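Local coordinates for protein putative cytosine/guanine deaminase (Unidentified, PDB 2PAJ) that catalyses the hydrolytic deamination of 2-amino-4-hydroxypteridines, such as isoxanthopterin, to 2,4-dihydroxypteridines with release of ammonium, using zinc as its cofactor, at residues Arg199-Tyr204 and Leu241-His246; Tyr417-Pro422 and Ile432-Ser437; Ala119-Ile124 and Lys465-Glu470; Ala171-Gln176 and Pro228-Glu233; Ser266-Cys271 and Ile294-Gln299. All blocks are in the same frame, centred on the assembly; numbering follows the deposited sequence.

Contact 1: residues Arg199-Tyr204 and Leu241-His246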
# COMPACT_ATOMS: atom_id res chain seq x y z
N ARG A 199 4.98 22.36 -1.62
CA ARG A 199 4.81 22.55 -0.19
C ARG A 199 5.00 21.20 0.50
O ARG A 199 5.82 21.07 1.40
CB ARG A 199 3.42 23.12 0.07
CG ARG A 199 3.05 23.17 1.53
CD ARG A 199 1.53 23.05 1.68
NE ARG A 199 1.16 22.32 2.90
CZ ARG A 199 0.29 21.31 2.92
NH1 ARG A 199 -0.29 20.91 1.80
NH2 ARG A 199 0.02 20.69 4.07
N LEU A 200 4.24 20.20 0.05
CA LEU A 200 4.31 18.84 0.60
C LEU A 200 5.67 18.17 0.41
O LEU A 200 6.16 17.46 1.29
CB LEU A 200 3.24 17.96 -0.05
CG LEU A 200 1.79 18.37 0.24
CD1 LEU A 200 0.85 17.54 -0.62
CD2 LEU A 200 1.51 18.19 1.73
N ALA A 201 6.28 18.40 -0.74
CA ALA A 201 7.57 17.82 -1.03
C ALA A 201 8.61 18.32 -0.05
O ALA A 201 9.47 17.57 0.39
CB ALA A 201 7.99 18.17 -2.44
N ALA A 202 8.52 19.59 0.30
CA ALA A 202 9.48 20.19 1.22
C ALA A 202 9.17 19.88 2.67
O ALA A 202 10.07 19.83 3.49
CB ALA A 202 9.52 21.69 1.01
N ARG A 203 7.90 19.65 2.97
CA ARG A 203 7.48 19.39 4.33
C ARG A 203 7.63 17.95 4.80
O ARG A 203 8.21 17.70 5.86
CB ARG A 203 6.03 19.83 4.48
CG ARG A 203 5.50 19.96 5.90
CD ARG A 203 3.99 20.18 5.79
NE ARG A 203 3.30 20.68 6.99
CZ ARG A 203 3.39 20.14 8.20
NH1 ARG A 203 4.15 19.07 8.39
NH2 ARG A 203 2.70 20.65 9.21
N TYR A 204 7.12 17.00 4.02
CA TYR A 204 7.15 15.59 4.42
C TYR A 204 8.07 14.59 3.72
O TYR A 204 8.53 13.64 4.35
CB TYR A 204 5.75 15.02 4.34
CG TYR A 204 4.70 15.78 5.09
CD1 TYR A 204 3.77 16.57 4.41
CD2 TYR A 204 4.58 15.65 6.48
CE1 TYR A 204 2.74 17.20 5.09
CE2 TYR A 204 3.56 16.28 7.17
CZ TYR A 204 2.64 17.05 6.47
OH TYR A 204 1.61 17.64 7.14
N LEU A 241 11.47 17.63 -8.50
CA LEU A 241 11.49 17.51 -7.04
C LEU A 241 11.96 16.12 -6.59
O LEU A 241 11.99 15.83 -5.40
CB LEU A 241 10.10 17.78 -6.46
CG LEU A 241 9.56 19.21 -6.55
CD1 LEU A 241 8.12 19.30 -6.04
CD2 LEU A 241 10.46 20.11 -5.74
N GLY A 242 12.31 15.27 -7.56
CA GLY A 242 12.76 13.93 -7.25
C GLY A 242 11.67 13.04 -6.68
O GLY A 242 11.92 12.22 -5.79
N LEU A 243 10.46 13.19 -7.19
CA LEU A 243 9.32 12.40 -6.73
C LEU A 243 8.89 11.40 -7.80
O LEU A 243 9.25 11.54 -8.97
CB LEU A 243 8.13 13.31 -6.42
CG LEU A 243 8.26 14.48 -5.47
CD1 LEU A 243 6.92 15.18 -5.40
CD2 LEU A 243 8.70 14.01 -4.10
N ARG A 244 8.12 10.39 -7.39
CA ARG A 244 7.62 9.38 -8.32
C ARG A 244 6.20 9.75 -8.77
O ARG A 244 5.53 10.56 -8.14
CB ARG A 244 7.62 8.00 -7.68
CG ARG A 244 9.00 7.54 -7.30
CD ARG A 244 9.14 6.05 -7.34
NE ARG A 244 10.56 5.71 -7.36
CZ ARG A 244 11.05 4.57 -7.82
NH1 ARG A 244 10.24 3.63 -8.30
NH2 ARG A 244 12.36 4.37 -7.81
N MET A 245 5.77 9.16 -9.88
CA MET A 245 4.44 9.44 -10.43
C MET A 245 3.54 8.21 -10.40
O MET A 245 3.99 7.09 -10.66
CB MET A 245 4.59 9.94 -11.86
CG MET A 245 5.35 11.25 -12.00
SD MET A 245 6.15 11.36 -13.59
CE MET A 245 7.74 11.11 -13.10
N HIS A 246 2.27 8.42 -10.08
CA HIS A 246 1.31 7.34 -10.02
C HIS A 246 -0.08 7.78 -10.44
O HIS A 246 -0.48 8.90 -10.16
CB HIS A 246 1.27 6.78 -8.59
CG HIS A 246 0.16 5.81 -8.36
ND1 HIS A 246 -0.91 6.09 -7.54
CD2 HIS A 246 -0.05 4.56 -8.83
CE1 HIS A 246 -1.73 5.06 -7.52
NE2 HIS A 246 -1.23 4.12 -8.30
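In the helical layer of the TIM barrel, A201, on the last turn of helix 190-203, packs against L241 and L243 in the turn that leads from helix 228-240 into strand 244-248. The contact is small, 94 Å² summed over both sides, and wholly apolar, with no hydrogen bond between the segments. A single methyl carries one side: A201 CB lies 3.8 Å from L241 CD1 and 4.3 Å from L243 CD1, so the alanine faces the ends of two branched side chains. Backbone proximity agrees with this, since A201 CA and L241 CA are separated by 7.2 Å. In L241 the CG stands beside the backbone N and anti to the carbonyl carbon (chi1 -69°), which carries CD1 toward the helix. Between the leucines sits G242, the first residue to leave helical angles, with a positive phi of 68° and two bonds back into the last turn; this Schellman motif ends the helix and lets the chain turn so that the residues before and after it face the same alanine. Beyond L243 the chain becomes strand, where backbone hydrogen bonds join R244 and H246 to M217, and M245 to D280 and W282. L200, one residue before the alanine, touches L166 and R168 of strand 163-168. A helix docked on the turn between helix 228-240 and strand 244-248, the strand that reaches the zinc ligand H248, is the layered beta-alpha construction of an amidohydrolase TIM barrel.

Contact 2: residues Tyr417-Pro422 and Ile432-Ser437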
# COMPACT_ATOMS: atom_id res chain seq x y z
N TYR A 417 3.37 -14.12 12.41
CA TYR A 417 2.01 -14.65 12.54
C TYR A 417 1.86 -15.93 13.37
O TYR A 417 2.65 -16.86 13.24
CB TYR A 417 1.41 -14.93 11.15
CG TYR A 417 1.45 -13.77 10.18
CD1 TYR A 417 2.39 -13.74 9.14
CD2 TYR A 417 0.52 -12.73 10.27
CE1 TYR A 417 2.40 -12.70 8.22
CE2 TYR A 417 0.52 -11.69 9.34
CZ TYR A 417 1.46 -11.68 8.32
OH TYR A 417 1.47 -10.66 7.40
N ARG A 418 0.85 -15.95 14.23
CA ARG A 418 0.58 -17.13 15.03
C ARG A 418 -0.60 -17.82 14.34
O ARG A 418 -1.66 -17.22 14.15
CB ARG A 418 0.22 -16.75 16.48
CG ARG A 418 -0.05 -17.95 17.37
CD ARG A 418 0.20 -17.61 18.83
NE ARG A 418 1.63 -17.58 19.14
CZ ARG A 418 2.15 -16.81 20.09
NH1 ARG A 418 1.36 -16.02 20.81
NH2 ARG A 418 3.45 -16.84 20.35
N LEU A 419 -0.41 -19.08 13.94
CA LEU A 419 -1.46 -19.83 13.25
C LEU A 419 -2.26 -20.65 14.25
O LEU A 419 -2.37 -21.86 14.13
CB LEU A 419 -0.85 -20.77 12.21
CG LEU A 419 0.17 -20.18 11.25
CD1 LEU A 419 0.69 -21.28 10.35
CD2 LEU A 419 -0.45 -19.06 10.42
N ASP A 420 -2.82 -19.97 15.24
CA ASP A 420 -3.59 -20.62 16.29
C ASP A 420 -5.06 -20.88 15.93
O ASP A 420 -5.82 -21.41 16.75
CB ASP A 420 -3.49 -19.77 17.55
CG ASP A 420 -3.84 -18.32 17.29
OD1 ASP A 420 -5.04 -18.02 17.08
OD2 ASP A 420 -2.92 -17.49 17.27
N ASP A 421 -5.45 -20.50 14.72
CA ASP A 421 -6.81 -20.69 14.22
C ASP A 421 -6.84 -22.06 13.54
O ASP A 421 -5.90 -22.42 12.84
CB ASP A 421 -7.16 -19.62 13.19
CG ASP A 421 -8.62 -19.67 12.75
OD1 ASP A 421 -9.45 -18.97 13.37
OD2 ASP A 421 -8.94 -20.41 11.81
N PRO A 422 -7.93 -22.82 13.74
CA PRO A 422 -8.06 -24.15 13.13
C PRO A 422 -7.89 -24.27 11.62
O PRO A 422 -7.64 -25.36 11.13
CB PRO A 422 -9.44 -24.62 13.61
CG PRO A 422 -10.12 -23.38 14.10
CD PRO A 422 -9.01 -22.58 14.70
N ILE A 432 2.91 -21.43 4.33
CA ILE A 432 1.99 -21.09 3.27
C ILE A 432 0.64 -20.52 3.73
O ILE A 432 -0.05 -19.84 2.97
CB ILE A 432 1.81 -22.35 2.38
CG1 ILE A 432 2.61 -22.16 1.10
CG2 ILE A 432 0.35 -22.68 2.14
CD1 ILE A 432 2.91 -23.44 0.36
N GLY A 433 0.30 -20.76 5.00
CA GLY A 433 -0.97 -20.32 5.58
C GLY A 433 -1.48 -18.90 5.44
O GLY A 433 -2.64 -18.69 5.08
N PRO A 434 -0.65 -17.89 5.75
CA PRO A 434 -1.06 -16.49 5.65
C PRO A 434 -1.63 -16.08 4.29
O PRO A 434 -2.45 -15.17 4.20
CB PRO A 434 0.22 -15.73 5.99
CG PRO A 434 0.88 -16.64 6.97
CD PRO A 434 0.69 -18.00 6.35
N VAL A 435 -1.18 -16.76 3.24
CA VAL A 435 -1.62 -16.46 1.88
C VAL A 435 -2.66 -17.41 1.31
O VAL A 435 -3.50 -17.02 0.51
CB VAL A 435 -0.44 -16.49 0.92
CG1 VAL A 435 -0.93 -16.36 -0.51
CG2 VAL A 435 0.55 -15.43 1.29
N ALA A 436 -2.59 -18.67 1.74
CA ALA A 436 -3.48 -19.70 1.22
C ALA A 436 -4.69 -20.09 2.07
O ALA A 436 -5.70 -20.54 1.54
CB ALA A 436 -2.67 -20.93 0.87
N SER A 437 -4.60 -19.91 3.39
CA SER A 437 -5.69 -20.32 4.28
C SER A 437 -6.93 -19.44 4.37
O SER A 437 -7.94 -19.85 4.93
CB SER A 437 -5.13 -20.51 5.69
OG SER A 437 -4.02 -21.38 5.68
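The backbone of Y417-L419 runs past the short helix 433-436 without pairing with it: Y417 CA is 7.8 Å from P434 CA, L419 CA is 7.7 Å from G433 CA, and no hydrogen bond joins the two segments. What fills the gap is the ring of P434, which has both Y417 and L419 beside it. The nearer partner is the tyrosine, whose CD1 is 3.9 Å from P434 CG; this proline carbon comes to the tyrosine ring obliquely. Y417 CG stands beside its own backbone N and anti to the carbonyl carbon (chi1 -53°), and this directs the ring toward the helix. L419 adds a looser touch, with its CD2 4.4 Å from P434 CD, the carbon bonded to the proline nitrogen. L419 is also the centre of an inverse gamma turn, at which the chain leaves strand 414-418. The proline nitrogen has no hydrogen to give, and the backbone bonds around it come from other residues: I432 O accepts from both V435 N and A436 N, and S437 N bonds to G433 O at 2.9 Å. Strand 414-418 lies between strands 67-73 and 442-448 and is antiparallel to both. Y69 of strand 67-73 meets Y417 edge-to-face and also touches P434, while V435 touches V350 and W354, thereby fitting the short helix between this strand group and helix 346-359.

Contact 3: residues Ala119-Ile124 and Lys465-Glu470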
# COMPACT_ATOMS: atom_id res chain seq x y z
N ALA A 119 -9.74 7.30 7.53
CA ALA A 119 -8.32 7.03 7.41
C ALA A 119 -7.88 6.12 8.53
O ALA A 119 -7.17 5.14 8.30
CB ALA A 119 -7.54 8.32 7.47
N ARG A 120 -8.31 6.43 9.75
CA ARG A 120 -7.93 5.61 10.89
C ARG A 120 -8.42 4.18 10.68
O ARG A 120 -7.64 3.23 10.77
CB ARG A 120 -8.50 6.19 12.19
CG ARG A 120 -7.94 5.53 13.45
CD ARG A 120 -8.15 6.43 14.66
NE ARG A 120 -7.83 5.77 15.94
CZ ARG A 120 -6.63 5.32 16.28
NH1 ARG A 120 -5.61 5.44 15.44
NH2 ARG A 120 -6.45 4.73 17.45
N ILE A 121 -9.70 4.02 10.38
CA ILE A 121 -10.28 2.71 10.14
C ILE A 121 -9.48 1.88 9.14
O ILE A 121 -8.96 0.82 9.47
CB ILE A 121 -11.72 2.83 9.63
CG1 ILE A 121 -12.64 3.31 10.76
CG2 ILE A 121 -12.18 1.49 9.11
CD1 ILE A 121 -14.02 3.81 10.29
N GLY A 122 -9.38 2.36 7.91
CA GLY A 122 -8.65 1.62 6.88
C GLY A 122 -7.20 1.35 7.22
O GLY A 122 -6.63 0.35 6.81
N LEU A 123 -6.60 2.28 7.96
CA LEU A 123 -5.21 2.17 8.35
C LEU A 123 -5.10 1.06 9.40
O LEU A 123 -4.19 0.23 9.35
CB LEU A 123 -4.74 3.51 8.93
CG LEU A 123 -3.45 4.17 8.46
CD1 LEU A 123 -3.34 4.15 6.95
CD2 LEU A 123 -3.42 5.60 9.00
N ILE A 124 -6.03 1.05 10.35
CA ILE A 124 -6.04 0.05 11.40
C ILE A 124 -6.24 -1.36 10.84
O ILE A 124 -5.54 -2.29 11.23
CB ILE A 124 -7.18 0.29 12.42
CG1 ILE A 124 -7.02 1.64 13.13
CG2 ILE A 124 -7.16 -0.81 13.45
CD1 ILE A 124 -5.78 1.76 13.98
N LYS A 465 -14.00 -1.78 20.10
CA LYS A 465 -15.43 -1.57 20.33
C LYS A 465 -15.78 -0.11 20.16
O LYS A 465 -16.82 0.23 19.61
CB LYS A 465 -15.81 -2.03 21.73
CG LYS A 465 -15.74 -3.52 21.91
CD LYS A 465 -16.03 -3.88 23.35
CE LYS A 465 -15.86 -5.38 23.60
NZ LYS A 465 -16.07 -5.69 25.04
N GLU A 466 -14.89 0.74 20.64
CA GLU A 466 -15.08 2.17 20.55
C GLU A 466 -15.08 2.61 19.10
O GLU A 466 -15.97 3.33 18.66
CB GLU A 466 -13.94 2.85 21.28
CG GLU A 466 -14.24 4.23 21.77
CD GLU A 466 -13.29 4.61 22.87
OE1 GLU A 466 -12.09 4.85 22.57
OE2 GLU A 466 -13.75 4.64 24.04
N LEU A 467 -14.07 2.18 18.37
CA LEU A 467 -13.95 2.52 16.97
C LEU A 467 -15.17 1.98 16.23
O LEU A 467 -15.61 2.54 15.23
CB LEU A 467 -12.69 1.89 16.38
CG LEU A 467 -11.80 2.81 15.54
CD1 LEU A 467 -10.81 1.97 14.74
CD2 LEU A 467 -12.66 3.65 14.60
N GLY A 468 -15.72 0.88 16.74
CA GLY A 468 -16.88 0.29 16.11
C GLY A 468 -18.09 1.19 16.23
O GLY A 468 -18.75 1.50 15.24
N GLY A 469 -18.36 1.62 17.46
CA GLY A 469 -19.49 2.49 17.72
C GLY A 469 -19.42 3.81 16.97
O GLY A 469 -20.45 4.33 16.52
N GLU A 470 -18.22 4.36 16.84
CA GLU A 470 -18.04 5.62 16.13
C GLU A 470 -18.45 5.52 14.67
O GLU A 470 -19.22 6.35 14.17
CB GLU A 470 -16.59 6.06 16.18
CG GLU A 470 -16.12 6.39 17.55
CD GLU A 470 -14.94 7.31 17.50
OE1 GLU A 470 -13.87 6.88 17.01
OE2 GLU A 470 -15.09 8.48 17.95
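I121 and I124 of helix 112-127 receive L467 from the C-terminal helix 464-483, a helix-on-helix contact that lays the end of the chain against the outer helical layer of the TIM barrel. Following the first of these helices, R120 comes before the isoleucines and points toward the partner helix, but its charge makes no close pair there: R120 NE stays 6.2 Å from E470 OE1, too far for a salt bridge though perhaps a mild attraction. I121 is next, and its CG1 meets L467 CD2 at 3.9 Å; with chi1 at -71° it is the CG1 branch, not CG2, that meets the leucine. The side chain of I121 also touches L83, and it is about 10 Å from that of Q81, a probable substrate-binding residue. One turn further on, I124 approaches the other methyl, again through CG1, and it also rests on L160 and V462. The I121 and L467 CA atoms are 7.8 Å apart, the shortest such separation between the segments, so L467 is level with I121. Both helices keep their own backbone bonds, and the 142 Å² buried is apolar in its direct contacts. The leucine therefore straddles one helical turn with its forked end, L467 CD2 on I121 and L467 CD1 4.1 Å from I124 CG1.

Contact 4: residues Ala171-Gln176 and Pro228-Glu233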
# COMPACT_ATOMS: atom_id res chain seq x y z
N ALA A 171 -7.54 16.75 -9.98
CA ALA A 171 -7.82 17.05 -11.37
C ALA A 171 -7.90 18.54 -11.62
O ALA A 171 -8.16 19.33 -10.72
CB ALA A 171 -9.11 16.38 -11.82
N THR A 172 -7.67 18.91 -12.88
CA THR A 172 -7.75 20.30 -13.30
C THR A 172 -9.01 20.47 -14.14
O THR A 172 -9.39 21.57 -14.48
CB THR A 172 -6.50 20.73 -14.10
OG1 THR A 172 -6.32 19.87 -15.23
CG2 THR A 172 -5.28 20.67 -13.22
N GLN A 173 -9.65 19.36 -14.48
CA GLN A 173 -10.89 19.41 -15.23
C GLN A 173 -11.95 18.47 -14.73
O GLN A 173 -11.73 17.73 -13.76
CB GLN A 173 -10.68 19.14 -16.71
CG GLN A 173 -9.59 18.19 -17.04
CD GLN A 173 -8.63 18.85 -17.96
OE1 GLN A 173 -8.06 19.89 -17.61
NE2 GLN A 173 -8.46 18.30 -19.15
N THR A 174 -13.10 18.48 -15.42
CA THR A 174 -14.23 17.64 -15.02
C THR A 174 -15.42 17.75 -15.97
O THR A 174 -16.07 16.74 -16.31
CB THR A 174 -14.76 18.05 -13.64
OG1 THR A 174 -16.02 17.40 -13.41
CG2 THR A 174 -14.94 19.59 -13.56
N ARG A 175 -15.71 18.99 -16.36
CA ARG A 175 -16.84 19.31 -17.23
C ARG A 175 -18.09 18.47 -17.00
O ARG A 175 -18.59 17.75 -17.88
CB ARG A 175 -16.42 19.33 -18.70
CG ARG A 175 -16.40 20.76 -19.27
CD ARG A 175 -15.31 21.65 -18.60
NE ARG A 175 -15.80 22.84 -17.89
CZ ARG A 175 -15.55 23.09 -16.60
NH1 ARG A 175 -14.82 22.24 -15.88
NH2 ARG A 175 -15.99 24.22 -16.03
N GLN A 176 -18.49 18.54 -15.73
CA GLN A 176 -19.72 17.98 -15.18
C GLN A 176 -20.28 19.41 -15.09
O GLN A 176 -21.41 19.66 -14.63
CB GLN A 176 -19.49 17.43 -13.75
CG GLN A 176 -18.81 16.06 -13.57
CD GLN A 176 -18.48 15.77 -12.07
OE1 GLN A 176 -17.44 16.21 -11.55
NE2 GLN A 176 -19.38 15.04 -11.39
N PRO A 228 -3.44 16.76 -21.61
CA PRO A 228 -2.15 16.15 -21.97
C PRO A 228 -0.94 17.09 -21.92
O PRO A 228 0.19 16.64 -21.71
CB PRO A 228 -2.41 15.56 -23.35
CG PRO A 228 -3.57 16.32 -23.87
CD PRO A 228 -4.43 16.57 -22.68
N ARG A 229 -1.17 18.38 -22.11
CA ARG A 229 -0.10 19.37 -22.04
C ARG A 229 0.29 19.44 -20.57
O ARG A 229 1.45 19.61 -20.20
CB ARG A 229 -0.63 20.73 -22.53
CG ARG A 229 0.20 21.95 -22.17
CD ARG A 229 -0.71 23.18 -22.25
NE ARG A 229 -0.03 24.47 -22.11
CZ ARG A 229 -0.65 25.65 -22.26
NH1 ARG A 229 -1.96 25.71 -22.54
NH2 ARG A 229 0.03 26.79 -22.14
N GLU A 230 -0.73 19.30 -19.73
CA GLU A 230 -0.53 19.34 -18.30
C GLU A 230 0.18 18.09 -17.77
O GLU A 230 0.90 18.18 -16.78
CB GLU A 230 -1.87 19.53 -17.59
CG GLU A 230 -2.23 20.98 -17.41
CD GLU A 230 -3.60 21.17 -16.79
OE1 GLU A 230 -3.87 22.27 -16.25
OE2 GLU A 230 -4.42 20.22 -16.86
N MET A 231 0.00 16.93 -18.40
CA MET A 231 0.70 15.78 -17.86
C MET A 231 2.20 15.86 -18.13
O MET A 231 3.00 15.33 -17.36
CB MET A 231 0.07 14.43 -18.32
CG MET A 231 -0.46 14.29 -19.74
SD MET A 231 -1.58 12.82 -19.93
CE MET A 231 -0.48 11.60 -20.58
N ARG A 232 2.59 16.58 -19.18
CA ARG A 232 4.01 16.74 -19.45
C ARG A 232 4.62 17.62 -18.36
O ARG A 232 5.56 17.21 -17.67
CB ARG A 232 4.27 17.38 -20.81
CG ARG A 232 4.07 16.44 -21.99
CD ARG A 232 4.88 16.90 -23.18
NE ARG A 232 4.76 16.02 -24.34
CZ ARG A 232 3.66 15.90 -25.09
NH1 ARG A 232 2.58 16.61 -24.79
NH2 ARG A 232 3.65 15.08 -26.14
N GLU A 233 4.06 18.82 -18.19
CA GLU A 233 4.59 19.72 -17.18
C GLU A 233 4.44 19.12 -15.79
O GLU A 233 5.31 19.27 -14.93
CB GLU A 233 3.91 21.09 -17.27
CG GLU A 233 2.39 21.08 -17.24
CD GLU A 233 1.77 22.37 -17.81
OE1 GLU A 233 1.97 22.63 -19.03
OE2 GLU A 233 1.09 23.11 -17.05
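This is a polar surface contact between a loop and the first turn of a helix, in which T172, in the loop after strand 163-168, is tied to E230 of helix 228-240. The evidence is one side-chain hydrogen bond, T172 OG1 to E230 OE2 at 2.5 Å, with the hydroxyl as donor; at this resolution the shortness carries no weight. The hydroxyl meets the carboxylate oxygen on its syn side, 21° out of the carboxylate plane. A chi1 of 57° turns the threonine hydroxyl to the glutamate, and E230 reaches it from the opposite direction with its chain extended beyond CG. The threonine methyl lies beside the other oxygen, T172 CG2 being 3.7 Å from E230 OE1. Q173 adds only a flank: its OE1 is 3.7 Å from E230 OE2, two oxygens without a bond, with amide and carboxylate planes 39° apart as the side chains run past each other. Around the bond, L190 of helix 190-203 touches both T172 and E230, and the T172 backbone pairs with S225. S227 OG accepts from E230 N, and the carboxylate's place in the first helical turn would tend to favour its charged form. The bond joins the loop after strand 163-168 to the N-terminal turn of helix 228-240, the helix after strand 213-217, as part of the loops that follow barrel strands in the TIM-barrel fold; it lies away from the metal site.

Contact 5: residues Ser266-Cys271 and Ile294-Gln299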
# COMPACT_ATOMS: atom_id res chain seq x y z
N SER A 266 -2.91 4.23 -28.65
CA SER A 266 -2.93 3.44 -27.40
C SER A 266 -2.74 4.25 -26.11
O SER A 266 -2.01 5.23 -26.08
CB SER A 266 -1.87 2.34 -27.45
OG SER A 266 -1.53 1.91 -26.15
N PRO A 267 -3.40 3.82 -25.03
CA PRO A 267 -3.28 4.52 -23.74
C PRO A 267 -1.85 4.59 -23.20
O PRO A 267 -1.35 5.66 -22.86
CB PRO A 267 -4.22 3.72 -22.83
CG PRO A 267 -5.27 3.26 -23.78
CD PRO A 267 -4.47 2.82 -24.98
N VAL A 268 -1.20 3.44 -23.14
CA VAL A 268 0.17 3.36 -22.66
C VAL A 268 1.09 4.16 -23.59
O VAL A 268 1.91 4.95 -23.13
CB VAL A 268 0.62 1.88 -22.59
CG1 VAL A 268 2.07 1.77 -22.16
CG2 VAL A 268 -0.26 1.14 -21.62
N ALA A 269 0.93 3.97 -24.89
CA ALA A 269 1.73 4.67 -25.89
C ALA A 269 1.55 6.20 -25.78
O ALA A 269 2.49 6.97 -26.01
CB ALA A 269 1.34 4.18 -27.29
N PHE A 270 0.35 6.62 -25.41
CA PHE A 270 0.04 8.04 -25.23
C PHE A 270 0.80 8.53 -24.00
O PHE A 270 1.47 9.57 -24.03
CB PHE A 270 -1.46 8.21 -25.02
CG PHE A 270 -1.91 9.63 -25.04
CD1 PHE A 270 -2.04 10.32 -26.23
CD2 PHE A 270 -2.20 10.30 -23.84
CE1 PHE A 270 -2.45 11.65 -26.25
CE2 PHE A 270 -2.61 11.63 -23.84
CZ PHE A 270 -2.73 12.31 -25.05
N CYS A 271 0.71 7.78 -22.91
CA CYS A 271 1.41 8.13 -21.68
C CYS A 271 2.89 8.29 -21.95
O CYS A 271 3.53 9.19 -21.43
CB CYS A 271 1.20 7.05 -20.63
SG CYS A 271 -0.40 7.11 -19.86
N ILE A 294 2.44 -4.06 -23.20
CA ILE A 294 3.16 -4.75 -22.14
C ILE A 294 4.66 -4.58 -22.33
O ILE A 294 5.40 -4.40 -21.38
CB ILE A 294 2.80 -6.25 -22.11
CG1 ILE A 294 1.33 -6.40 -21.70
CG2 ILE A 294 3.68 -7.00 -21.11
CD1 ILE A 294 0.83 -7.80 -21.80
N ALA A 295 5.09 -4.64 -23.59
CA ALA A 295 6.50 -4.49 -23.93
C ALA A 295 7.00 -3.10 -23.52
O ALA A 295 8.11 -2.96 -22.99
CB ALA A 295 6.69 -4.70 -25.43
N LEU A 296 6.18 -2.09 -23.78
CA LEU A 296 6.53 -0.72 -23.44
C LEU A 296 6.64 -0.56 -21.94
O LEU A 296 7.45 0.22 -21.45
CB LEU A 296 5.47 0.25 -23.98
CG LEU A 296 5.91 1.28 -25.02
CD1 LEU A 296 4.78 2.27 -25.21
CD2 LEU A 296 7.17 1.99 -24.57
N LEU A 297 5.81 -1.27 -21.19
CA LEU A 297 5.87 -1.20 -19.74
C LEU A 297 7.13 -1.89 -19.27
O LEU A 297 7.75 -1.48 -18.30
CB LEU A 297 4.66 -1.88 -19.12
CG LEU A 297 3.33 -1.15 -19.30
CD1 LEU A 297 2.20 -2.04 -18.84
CD2 LEU A 297 3.37 0.17 -18.52
N ALA A 298 7.50 -2.95 -19.98
CA ALA A 298 8.68 -3.73 -19.65
C ALA A 298 9.98 -2.98 -19.94
O ALA A 298 10.91 -3.01 -19.14
CB ALA A 298 8.65 -5.05 -20.41
N GLN A 299 10.05 -2.30 -21.09
CA GLN A 299 11.26 -1.57 -21.45
C GLN A 299 11.47 -0.29 -20.66
O GLN A 299 12.60 0.10 -20.38
CB GLN A 299 11.27 -1.25 -22.95
CG GLN A 299 10.40 -0.08 -23.32
CD GLN A 299 10.80 0.55 -24.65
OE1 GLN A 299 10.58 -0.01 -25.73
NE2 GLN A 299 11.41 1.74 -24.58
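With chi1 at 177°, V268 holds CG1 trans to the amide nitrogen and presents that methyl to L296 and L297, and L297, chi1 -71°, brings CD2 to the same methyl. These residues join helix 267-273 to helix 291-300, consecutive outer helices of the TIM barrel on either side of strand 281-284 in the chain. The short helical segments run roughly in the same direction, 36° apart, and their axes approach to 9.9 Å. Within this spacing V268 CG1 is 4.1 Å from L296 CD1 and 4.2 Å from L297 CD2, so one valine methyl is shared by two leucines in succession. V268 and L296 pass alongside one another, heading opposite ways, which takes the tip of L296 beyond the valine and over the backbone of A269. All direct contacts are apolar, and 153 Å² is buried in total. At the head of the first helix S266 is the N-cap, its OG accepting a weak bond from A269 N. E293, just before the second segment, links this cap to the other helix: its OE2 accepts a weak bond from V268 N and has another, also weak, with S266 OG. The V268 side chain lies about 12 Å from that of the zinc ligand H285, well outside the metal site. The closest approach across the contact is made by L296 CD1, 3.9 Å from A269 CA.

How the contacts relate
Contact 3 opens first, at 119-124, and closes last, at 465-470, so its loop encloses all the others and lays the C-terminal helix on the barrel. Inside it, contact 4 opens at 171-176 and contact 1 at 199-204; contact 4 closes at 228-233 before contact 1 does at 241-246, so the two cross, tying helix 190-203 and the loop before it to helix 228-240 and the turn after it. Contact 5 follows in series, joining the next pair of outer helices, and touches contact 4 through P228 CB and F270 CZ, 3.7 Å apart. Contact 2 closes a short loop late in the chain, across the chain's centre from contacts 1 and 4.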